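Local coordinates for putative ABC transporter, ATP-binding protein ComA (PDB 3K8U), which is a putative ATP-binding protein of an ABC transporter, present here as its peptidase domain of the C39 family, a member of the papain-like CA clan, at residues A[72-77]-A[129-134]; A[96-101]-A[125-130]. One frame throughout, in Å; residues are numbered along the deposited sequence.

Contact 1 of 2, residues A[72-77]-A[129-134]; sequences MTLFDY and SEWTGL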
# COMPACT_ATOMS: atom_id res chain seq x y z
N MET A 72 10.53 6.71 -10.24
CA MET A 72 10.06 5.71 -11.20
C MET A 72 11.06 4.69 -11.74
O MET A 72 10.64 3.65 -12.27
CB MET A 72 9.28 6.39 -12.33
CG MET A 72 8.00 7.09 -11.87
SD MET A 72 6.78 5.99 -11.09
CE MET A 72 6.17 5.09 -12.51
N THR A 73 12.36 4.93 -11.58
CA THR A 73 13.36 3.97 -12.07
C THR A 73 13.27 2.69 -11.24
O THR A 73 13.78 1.64 -11.64
CB THR A 73 14.80 4.52 -11.97
OG1 THR A 73 15.17 4.65 -10.59
CG2 THR A 73 14.93 5.86 -12.67
N LEU A 74 12.62 2.78 -10.09
CA LEU A 74 12.42 1.64 -9.21
C LEU A 74 11.80 0.48 -9.98
O LEU A 74 12.20 -0.67 -9.83
CB LEU A 74 11.50 2.04 -8.06
CG LEU A 74 11.18 0.99 -7.00
CD1 LEU A 74 12.44 0.65 -6.21
CD2 LEU A 74 10.08 1.52 -6.07
N PHE A 75 10.87 0.80 -10.88
CA PHE A 75 10.17 -0.21 -11.66
C PHE A 75 10.97 -0.84 -12.80
O PHE A 75 10.52 -1.82 -13.40
CB PHE A 75 8.82 0.34 -12.12
CG PHE A 75 7.97 0.83 -10.98
CD1 PHE A 75 7.37 -0.07 -10.11
CD2 PHE A 75 7.83 2.19 -10.74
CE1 PHE A 75 6.66 0.37 -9.00
CE2 PHE A 75 7.11 2.65 -9.63
CZ PHE A 75 6.53 1.73 -8.76
N ASP A 76 12.17 -0.32 -13.05
CA ASP A 76 13.05 -0.85 -14.08
C ASP A 76 14.09 -1.80 -13.49
O ASP A 76 14.92 -2.34 -14.21
CB ASP A 76 13.75 0.29 -14.83
CG ASP A 76 12.79 1.17 -15.59
OD1 ASP A 76 11.74 0.67 -16.04
OD2 ASP A 76 13.08 2.37 -15.75
N TYR A 77 14.04 -1.97 -12.17
CA TYR A 77 14.95 -2.86 -11.45
C TYR A 77 14.31 -4.25 -11.43
O TYR A 77 13.33 -4.49 -10.72
CB TYR A 77 15.17 -2.31 -10.04
CG TYR A 77 16.06 -3.14 -9.14
CD1 TYR A 77 17.40 -3.37 -9.46
CD2 TYR A 77 15.56 -3.67 -7.95
CE1 TYR A 77 18.23 -4.09 -8.60
CE2 TYR A 77 16.38 -4.40 -7.09
CZ TYR A 77 17.71 -4.60 -7.41
OH TYR A 77 18.51 -5.30 -6.54
N SER A 129 2.43 10.97 -11.29
CA SER A 129 1.81 12.23 -10.90
C SER A 129 1.24 12.23 -9.48
O SER A 129 1.24 13.26 -8.81
CB SER A 129 0.71 12.62 -11.90
OG SER A 129 1.23 12.80 -13.20
N GLU A 130 0.75 11.08 -9.01
CA GLU A 130 0.16 10.96 -7.68
C GLU A 130 1.13 10.54 -6.57
O GLU A 130 0.95 10.90 -5.40
CB GLU A 130 -0.98 9.93 -7.69
CG GLU A 130 -2.10 10.19 -8.70
CD GLU A 130 -3.15 9.08 -8.71
OE1 GLU A 130 -4.22 9.30 -9.32
OE2 GLU A 130 -2.92 8.00 -8.12
N TRP A 131 2.12 9.74 -6.93
CA TRP A 131 3.10 9.19 -5.98
C TRP A 131 4.05 10.20 -5.33
O TRP A 131 4.70 11.00 -6.02
CB TRP A 131 3.90 8.09 -6.70
CG TRP A 131 4.83 7.26 -5.85
CD1 TRP A 131 4.62 6.84 -4.56
CD2 TRP A 131 6.05 6.67 -6.27
NE1 TRP A 131 5.65 6.01 -4.16
CE2 TRP A 131 6.54 5.89 -5.19
CE3 TRP A 131 6.79 6.71 -7.46
CZ2 TRP A 131 7.73 5.16 -5.28
CZ3 TRP A 131 7.97 5.99 -7.54
CH2 TRP A 131 8.43 5.22 -6.46
N THR A 132 4.13 10.15 -4.00
CA THR A 132 5.02 11.04 -3.25
C THR A 132 6.46 10.53 -3.31
O THR A 132 7.39 11.24 -2.93
CB THR A 132 4.64 11.11 -1.76
OG1 THR A 132 4.84 9.83 -1.14
CG2 THR A 132 3.19 11.55 -1.57
N GLY A 133 6.63 9.30 -3.79
CA GLY A 133 7.95 8.70 -3.85
C GLY A 133 8.15 7.74 -2.68
O GLY A 133 9.06 6.92 -2.69
N LEU A 134 7.29 7.84 -1.67
CA LEU A 134 7.39 6.97 -0.50
C LEU A 134 6.92 5.56 -0.80
O LEU A 134 5.83 5.36 -1.33
CB LEU A 134 6.59 7.53 0.69
CG LEU A 134 6.65 6.68 1.96
CD1 LEU A 134 8.04 6.74 2.56
CD2 LEU A 134 5.62 7.15 2.97
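The benzo rim of the W131 indole packs against three side chains of the 3-10 turn 72-76, M72, L74 and F75. Packing is closest at M72, whose SD lies 3.7 Å from W131 CE3 and about as far from CZ3, a Met-aromatic contact in which the sulfur sits obliquely, 67° off the normal of the six-membered ring. The M72 chain, bent at both chi2 and chi3, curls its sulfur back toward the indole. F75 comes up beside it, its CE2 4.0 Å from W131 CZ3; the ring planes meet obliquely, 53° apart. L74 crosses the indole at about a right angle and has the longest touch, CD2 standing 4.1 Å from W131 CH2. F75 is buried, whereas M72, L74 and W131 are each partly exposed.

The pyrrole side is held by its own segment. W131 NE1 donates to L134 O at 2.9 Å, an acceptor close to the indole plane, though NE1 itself stands above the plane of that carbonyl. With CG anti to the backbone N (chi1 -171°), the indole points at the turn, and the NE1 bond and G133 CA, over one face toward the rim, limit its rotation. L134 N donates to T132 OG1, an ST turn at the corner, where the positive phi of G133 suits a glycine.

The contact thus joins the connection after strand 63-69 to the helix-to-strand corner of the C39 domain, W131 following directly on helix 124-130. Strand 84-90 supplies F84, which meets L74 and F75, and V86, which meets W131, while M72 also packs on helix 124-130 and on L108 of strand 107-112.

Contact 2 of 2, residues A[96-101]-A[125-130]; sequences HYYVVY and ERFQSE
Apolar packing joins F127 of helix 124-130 to Y98 and V100 of strand 96-101. F127 CE1 stands 3.9 Å from Y98 CD2, and each of these atoms lies at the edge of the other's ring, so the two side chains run past each other rim to rim in opposite directions. Two residues along, V100 CG2 approaches F127 CZ more loosely, at 4.3 Å. F127 has its CG anti to the backbone N (chi1 -179°), which carries the ring over to the strand.

Y98 and V100 point to the same face of the antiparallel sheet of this papain-like C39 domain. The helix lies across that face: the axes of the two segments approach to 11.8 Å, their N-to-C directions 140° apart, nearer antiparallel than perpendicular. V99, between Y98 and V100, turns to helix 17-28 on the other face.

The polar part is a single hydrogen bond, Y98 OH to E130 OE2, 2.7 Å long. The E130 chain, extended beyond CG, crosses Y98 at about a right angle and offers the syn lone pair of OE2. A salt bridge from E130 OE1 to K90 engages the second oxygen, and this positive charge would be expected to favour the ionised carboxylate.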
# COMPACT_ATOMS: atom_id res chain seq x y z
N HIS A 96 -3.75 8.54 1.36
CA HIS A 96 -4.22 7.42 0.57
C HIS A 96 -3.01 6.60 0.16
O HIS A 96 -1.92 7.14 -0.04
CB HIS A 96 -4.98 7.90 -0.67
CG HIS A 96 -5.88 6.86 -1.26
ND1 HIS A 96 -7.13 6.60 -0.74
CD2 HIS A 96 -5.71 6.00 -2.28
CE1 HIS A 96 -7.69 5.61 -1.42
NE2 HIS A 96 -6.84 5.23 -2.36
N TYR A 97 -3.19 5.28 0.05
CA TYR A 97 -2.09 4.39 -0.33
C TYR A 97 -2.58 3.34 -1.31
O TYR A 97 -3.77 3.04 -1.37
CB TYR A 97 -1.56 3.64 0.91
CG TYR A 97 -1.05 4.53 2.02
CD1 TYR A 97 0.30 4.84 2.13
CD2 TYR A 97 -1.93 5.06 2.97
CE1 TYR A 97 0.77 5.67 3.15
CE2 TYR A 97 -1.48 5.89 3.98
CZ TYR A 97 -0.13 6.19 4.07
OH TYR A 97 0.31 7.02 5.07
N TYR A 98 -1.64 2.78 -2.07
CA TYR A 98 -1.93 1.70 -3.01
C TYR A 98 -0.98 0.57 -2.69
O TYR A 98 0.05 0.76 -2.03
CB TYR A 98 -1.57 2.07 -4.46
CG TYR A 98 -2.36 3.13 -5.17
CD1 TYR A 98 -3.65 3.48 -4.77
CD2 TYR A 98 -1.82 3.76 -6.29
CE1 TYR A 98 -4.38 4.44 -5.47
CE2 TYR A 98 -2.54 4.72 -7.00
CZ TYR A 98 -3.81 5.05 -6.59
OH TYR A 98 -4.51 6.00 -7.30
N VAL A 99 -1.34 -0.62 -3.16
CA VAL A 99 -0.47 -1.77 -3.06
C VAL A 99 0.05 -1.86 -4.50
O VAL A 99 -0.70 -1.57 -5.44
CB VAL A 99 -1.24 -3.07 -2.74
CG1 VAL A 99 -0.29 -4.25 -2.80
CG2 VAL A 99 -1.88 -2.98 -1.35
N VAL A 100 1.34 -2.13 -4.68
CA VAL A 100 1.87 -2.27 -6.03
C VAL A 100 2.21 -3.74 -6.21
O VAL A 100 3.02 -4.29 -5.46
CB VAL A 100 3.11 -1.37 -6.29
CG1 VAL A 100 3.61 -1.56 -7.72
CG2 VAL A 100 2.74 0.09 -6.08
N TYR A 101 1.57 -4.38 -7.18
CA TYR A 101 1.75 -5.81 -7.44
C TYR A 101 2.75 -6.15 -8.53
O TYR A 101 3.32 -7.24 -8.53
CB TYR A 101 0.41 -6.44 -7.81
CG TYR A 101 -0.65 -6.29 -6.75
CD1 TYR A 101 -0.62 -7.07 -5.60
CD2 TYR A 101 -1.68 -5.37 -6.91
CE1 TYR A 101 -1.60 -6.93 -4.62
CE2 TYR A 101 -2.66 -5.23 -5.94
CZ TYR A 101 -2.62 -6.00 -4.80
OH TYR A 101 -3.58 -5.83 -3.84
N GLU A 125 2.75 7.14 -16.09
CA GLU A 125 2.62 8.60 -16.10
C GLU A 125 1.65 9.06 -15.02
O GLU A 125 1.94 9.99 -14.26
CB GLU A 125 2.09 9.07 -17.45
CG GLU A 125 2.78 10.30 -18.00
CD GLU A 125 4.00 9.96 -18.83
OE1 GLU A 125 4.24 10.64 -19.85
OE2 GLU A 125 4.73 9.01 -18.47
N ARG A 126 0.47 8.45 -14.99
CA ARG A 126 -0.57 8.78 -14.01
C ARG A 126 -0.06 8.52 -12.60
O ARG A 126 -0.22 9.35 -11.70
CB ARG A 126 -1.82 7.92 -14.26
CG ARG A 126 -2.94 8.13 -13.25
CD ARG A 126 -3.85 9.28 -13.65
NE ARG A 126 -4.55 8.99 -14.90
CZ ARG A 126 -5.65 9.61 -15.32
NH1 ARG A 126 -6.18 10.58 -14.59
NH2 ARG A 126 -6.21 9.27 -16.47
N PHE A 127 0.52 7.34 -12.40
CA PHE A 127 1.05 6.95 -11.10
C PHE A 127 2.12 7.94 -10.62
O PHE A 127 2.10 8.40 -9.48
CB PHE A 127 1.64 5.55 -11.16
CG PHE A 127 2.19 5.07 -9.86
CD1 PHE A 127 1.35 4.58 -8.87
CD2 PHE A 127 3.56 5.11 -9.61
CE1 PHE A 127 1.85 4.13 -7.66
CE2 PHE A 127 4.08 4.66 -8.40
CZ PHE A 127 3.22 4.17 -7.42
N GLN A 128 3.05 8.26 -11.51
CA GLN A 128 4.13 9.21 -11.21
C GLN A 128 3.57 10.56 -10.73
O GLN A 128 4.14 11.20 -9.84
CB GLN A 128 5.00 9.40 -12.45
CG GLN A 128 6.24 10.27 -12.26
CD GLN A 128 7.14 10.25 -13.47
OE1 GLN A 128 8.33 9.93 -13.37
NE2 GLN A 128 6.59 10.56 -14.63
N SER A 129 2.43 10.97 -11.29
CA SER A 129 1.81 12.23 -10.90
C SER A 129 1.24 12.23 -9.48
O SER A 129 1.24 13.26 -8.81
CB SER A 129 0.71 12.62 -11.90
OG SER A 129 1.23 12.80 -13.20
N GLU A 130 0.75 11.08 -9.01
CA GLU A 130 0.16 10.96 -7.68
C GLU A 130 1.13 10.54 -6.57
O GLU A 130 0.95 10.90 -5.40
CB GLU A 130 -0.98 9.93 -7.69
CG GLU A 130 -2.10 10.19 -8.70
CD GLU A 130 -3.15 9.08 -8.71
OE1 GLU A 130 -4.22 9.30 -9.32
OE2 GLU A 130 -2.92 8.00 -8.12

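From the N terminus, the chain first supplies 72-77, in the connection between strands 63-69 and 84-90, then 96-101 on strand 93-104, and finally the 125-134 region. Contact 2 closes the shorter loop, spanning strand 107-112 and strand 120-123; it lies within the longer one that contact 1 closes on nearly the same stretch, S129 and E130 being common to both segments. Helix 124-130 and the residues directly after it are thus tied both to a central strand and to the peripheral 3-10 turn. The two contacts, with centres 8 Å apart, meet where F75 packs on F127 and V100 and where M72 SD lies 3.6 Å from F127 CD2.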